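Local coordinates for reticulocyte-binding protein 2a (Plasmodium vivax, PDB 4Z8N), which probably helps the malaria parasite recognise and invade red blood cells, this chain being its erythrocyte-binding domain, at residues D196-V199 against T200-A203; Y288-L291 against I292-V295. All coordinates share one frame; numbering follows the deposited sequence.

Interaction 1: D196-V199 against T200-A203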
loop_
_atom_site.group_PDB
_atom_site.type_symbol
_atom_site.label_atom_id
_atom_site.label_comp_id
_atom_site.label_asym_id
_atom_site.label_seq_id
_atom_site.Cartn_x
_atom_site.Cartn_y
_atom_site.Cartn_z
ATOM N N ASP A 196 4.186 -30.350 -24.038
ATOM C CA ASP A 196 2.755 -30.450 -23.785
ATOM C C ASP A 196 2.419 -29.838 -22.426
ATOM O O ASP A 196 3.155 -30.019 -21.454
ATOM C CB ASP A 196 2.297 -31.907 -23.851
ATOM C CG ASP A 196 2.443 -32.499 -25.241
ATOM O OD1 ASP A 196 1.840 -31.950 -26.187
ATOM O OD2 ASP A 196 3.166 -33.506 -25.389
ATOM N N ASN A 197 1.313 -29.102 -22.372
ATOM C CA ASN A 197 0.925 -28.370 -21.172
ATOM C C ASN A 197 0.679 -29.284 -19.974
ATOM O O ASN A 197 0.144 -30.378 -20.117
ATOM C CB ASN A 197 -0.326 -27.535 -21.452
ATOM C CG ASN A 197 -0.608 -26.520 -20.359
ATOM O OD1 ASN A 197 0.257 -26.219 -19.534
ATOM N ND2 ASN A 197 -1.825 -25.987 -20.349
ATOM N N ASN A 198 1.088 -28.827 -18.794
ATOM C CA ASN A 198 0.852 -29.558 -17.553
ATOM C C ASN A 198 0.683 -28.584 -16.392
ATOM O O ASN A 198 0.844 -27.377 -16.566
ATOM C CB ASN A 198 1.992 -30.542 -17.272
ATOM C CG ASN A 198 3.358 -29.881 -17.299
ATOM O OD1 ASN A 198 3.735 -29.165 -16.370
ATOM N ND2 ASN A 198 4.114 -30.128 -18.362
ATOM N N VAL A 199 0.366 -29.105 -15.209
ATOM C CA VAL A 199 0.084 -28.248 -14.057
ATOM C C VAL A 199 1.325 -27.495 -13.569
ATOM O O VAL A 199 1.212 -26.390 -13.037
ATOM C CB VAL A 199 -0.518 -29.053 -12.882
ATOM C CG1 VAL A 199 -1.920 -29.530 -13.232
ATOM C CG2 VAL A 199 0.379 -30.227 -12.507
ATOM N N THR A 200 2.502 -28.086 -13.753
ATOM C CA THR A 200 3.748 -27.419 -13.378
ATOM C C THR A 200 3.967 -26.178 -14.242
ATOM O O THR A 200 4.323 -25.114 -13.738
ATOM C CB THR A 200 4.962 -28.359 -13.504
ATOM O OG1 THR A 200 4.813 -29.454 -12.594
ATOM C CG2 THR A 200 6.257 -27.614 -13.187
ATOM N N ILE A 201 3.742 -26.322 -15.544
ATOM C CA ILE A 201 3.828 -25.194 -16.464
ATOM C C ILE A 201 2.790 -24.133 -16.106
ATOM O O ILE A 201 3.094 -22.940 -16.066
ATOM C CB ILE A 201 3.630 -25.643 -17.929
ATOM C CG1 ILE A 201 4.841 -26.451 -18.401
ATOM C CG2 ILE A 201 3.400 -24.443 -18.842
ATOM C CD1 ILE A 201 4.729 -26.955 -19.830
ATOM N N SER A 202 1.568 -24.581 -15.834
ATOM C CA SER A 202 0.486 -23.677 -15.468
ATOM C C SER A 202 0.805 -22.923 -14.181
ATOM O O SER A 202 0.507 -21.736 -14.061
ATOM C CB SER A 202 -0.825 -24.448 -15.319
ATOM O OG SER A 202 -1.171 -25.100 -16.528
ATOM N N ALA A 203 1.425 -23.612 -13.226
ATOM C CA ALA A 203 1.780 -23.004 -11.944
ATOM C C ALA A 203 2.856 -21.921 -12.085
ATOM O O ALA A 203 2.797 -20.886 -11.425
ATOM C CB ALA A 203 2.238 -24.082 -10.963
#
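N198 caps the first turn of helix 199-237: its side-chain OD1 takes the backbone N-H of I201, with I201 N 3.0 Å from N198 OD1 in a fairly straight bond (158°) whose donor stands above the plane of the amide. The torsion responsible is chi1 of 53°, which tucks the amide between its own backbone N and carbonyl carbon and so folds OD1 back over the helix start. N198 O accepts twice from S202, from its backbone N in the carbonyl plane and from its hydroxyl OG above that plane, each at 3.0 Å. A203 N then bonds V199 O at 2.8 Å. On the tight side, I201 crosses the N198 amide at about a right angle, laying CD1 3.5 Å from N198 ND2, and continues inward onto M188 and V191 of helix 168-194; N198 ND2 adds a weak bond of 3.2 Å to D196 O, and T200 OG1 is hydrogen-bonded to E88. The other side is looser, with D196 and N197 exposed. The N-cap amide and the doubly used carbonyl satisfy backbone N-H groups at the helix start and probably help fix where the helix begins.

Interaction 2: Y288-L291 against I292-V295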
loop_
_atom_site.group_PDB
_atom_site.type_symbol
_atom_site.label_atom_id
_atom_site.label_comp_id
_atom_site.label_asym_id
_atom_site.label_seq_id
_atom_site.Cartn_x
_atom_site.Cartn_y
_atom_site.Cartn_z
ATOM N N TYR A 288 10.615 -24.157 -11.527
ATOM C CA TYR A 288 11.513 -24.239 -12.677
ATOM C C TYR A 288 12.286 -25.557 -12.682
ATOM O O TYR A 288 12.399 -26.212 -13.718
ATOM C CB TYR A 288 12.498 -23.070 -12.686
ATOM C CG TYR A 288 11.934 -21.751 -13.176
ATOM C CD1 TYR A 288 10.973 -21.705 -14.178
ATOM C CD2 TYR A 288 12.379 -20.551 -12.640
ATOM C CE1 TYR A 288 10.466 -20.495 -14.627
ATOM C CE2 TYR A 288 11.880 -19.339 -13.082
ATOM C CZ TYR A 288 10.925 -19.315 -14.073
ATOM O OH TYR A 288 10.432 -18.104 -14.505
ATOM N N ASN A 289 12.817 -25.937 -11.523
ATOM C CA ASN A 289 13.581 -27.176 -11.401
ATOM C C ASN A 289 12.724 -28.418 -11.620
ATOM O O ASN A 289 13.194 -29.418 -12.163
ATOM C CB ASN A 289 14.260 -27.251 -10.032
ATOM C CG ASN A 289 15.590 -26.525 -10.005
ATOM O OD1 ASN A 289 16.593 -27.026 -10.513
ATOM N ND2 ASN A 289 15.605 -25.340 -9.412
ATOM N N LYS A 290 11.470 -28.351 -11.189
ATOM C CA LYS A 290 10.534 -29.448 -11.399
ATOM C C LYS A 290 10.282 -29.637 -12.892
ATOM O O LYS A 290 10.243 -30.763 -13.388
ATOM C CB LYS A 290 9.221 -29.181 -10.656
ATOM C CG LYS A 290 8.111 -30.182 -10.941
ATOM C CD LYS A 290 8.366 -31.519 -10.268
ATOM C CE LYS A 290 7.178 -32.449 -10.452
ATOM N NZ LYS A 290 7.378 -33.752 -9.767
ATOM N N LEU A 291 10.131 -28.524 -13.606
ATOM C CA LEU A 291 9.869 -28.558 -15.041
ATOM C C LEU A 291 11.055 -29.124 -15.817
ATOM O O LEU A 291 10.876 -29.769 -16.852
ATOM C CB LEU A 291 9.526 -27.156 -15.557
ATOM C CG LEU A 291 9.138 -27.070 -17.036
ATOM C CD1 LEU A 291 8.036 -28.070 -17.358
ATOM C CD2 LEU A 291 8.708 -25.662 -17.409
ATOM N N ILE A 292 12.262 -28.882 -15.311
ATOM C CA ILE A 292 13.478 -29.396 -15.938
ATOM C C ILE A 292 13.443 -30.921 -16.041
ATOM O O ILE A 292 13.855 -31.490 -17.053
ATOM C CB ILE A 292 14.740 -28.955 -15.162
ATOM C CG1 ILE A 292 14.946 -27.446 -15.295
ATOM C CG2 ILE A 292 15.972 -29.682 -15.672
ATOM C CD1 ILE A 292 16.155 -26.923 -14.551
ATOM N N THR A 293 12.925 -31.577 -15.004
ATOM C CA THR A 293 12.830 -33.035 -14.989
ATOM C C THR A 293 11.905 -33.544 -16.091
ATOM O O THR A 293 12.151 -34.597 -16.680
ATOM C CB THR A 293 12.327 -33.563 -13.629
ATOM O OG1 THR A 293 10.962 -33.173 -13.432
ATOM C CG2 THR A 293 13.182 -33.017 -12.494
ATOM N N TYR A 294 10.840 -32.794 -16.364
ATOM C CA TYR A 294 9.930 -33.126 -17.458
ATOM C C TYR A 294 10.642 -33.044 -18.805
ATOM O O TYR A 294 10.640 -34.000 -19.580
ATOM C CB TYR A 294 8.716 -32.190 -17.466
ATOM C CG TYR A 294 7.669 -32.488 -16.414
ATOM C CD1 TYR A 294 6.814 -33.576 -16.545
ATOM C CD2 TYR A 294 7.518 -31.666 -15.304
ATOM C CE1 TYR A 294 5.850 -33.847 -15.591
ATOM C CE2 TYR A 294 6.555 -31.929 -14.344
ATOM C CZ TYR A 294 5.725 -33.020 -14.493
ATOM O OH TYR A 294 4.767 -33.284 -13.541
ATOM N N VAL A 295 11.250 -31.890 -19.070
ATOM C CA VAL A 295 11.898 -31.620 -20.349
ATOM C C VAL A 295 13.069 -32.561 -20.618
ATOM O O VAL A 295 13.282 -32.993 -21.751
ATOM C CB VAL A 295 12.407 -30.162 -20.418
ATOM C CG1 VAL A 295 12.912 -29.834 -21.818
ATOM C CG2 VAL A 295 11.308 -29.195 -20.008
#
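The backbone from Y288 to V295 is helical, with V295 N bonded to L291 O at 3.1 Å in a nearly straight bond (168°). I292 N bonds Y288 O and, weakly, N289 O. T293 donates its hydroxyl to the carbonyl three residues back: OG1 lies in the carbonyl plane of K290, 2.5 Å from K290 O, an unusually short distance whose exact value is doubtful, while T293 N adds a weak bond to the same oxygen. A chi1 of 67° sets OG1 between the backbone N and the carbonyl carbon, facing that acceptor. All this belongs to the end of helix 246-297, the last helix of the Rh5-like coiled-coil domain, and the buried L291 faces inward to meet I201 and I204 of helix 199-237 and M188 and V191 of helix 168-194. Its CD1 branch approaches Y294 CD2 to 4.2 Å, the two side chains meeting roughly at right angles, and its CG lies 4.2 Å from V295 CG2. The Y294 ring has L291 CA at its edge, near the ring plane. K290 bends at chi2 (74°) and crosses the tyrosine obliquely, bringing CE 4.0 Å from Y294 CE2. On the exposed flank, I292 runs alongside N289 and points the same way.

Interaction 1 comes first along the chain, at the start of helix 199-237; interaction 2 follows near the end of helix 246-297, the next helix in sequence. Their centres are nevertheless only about 10 Å apart, because the second helix brings its C-terminal turns back beside the N-terminal turn of the first. They touch directly: T200 OG1 lies 3.5 Å from Y294 CE2, and I201 CG1 packs 3.7 Å from L291 CD1. Both I201 and L291 also reach M188 and V191, so helix 168-194 joins the same apolar cluster. Both contacts lie toward one end of the elongated helical domain, their centres about 32 and 35 Å from the centre of the chain.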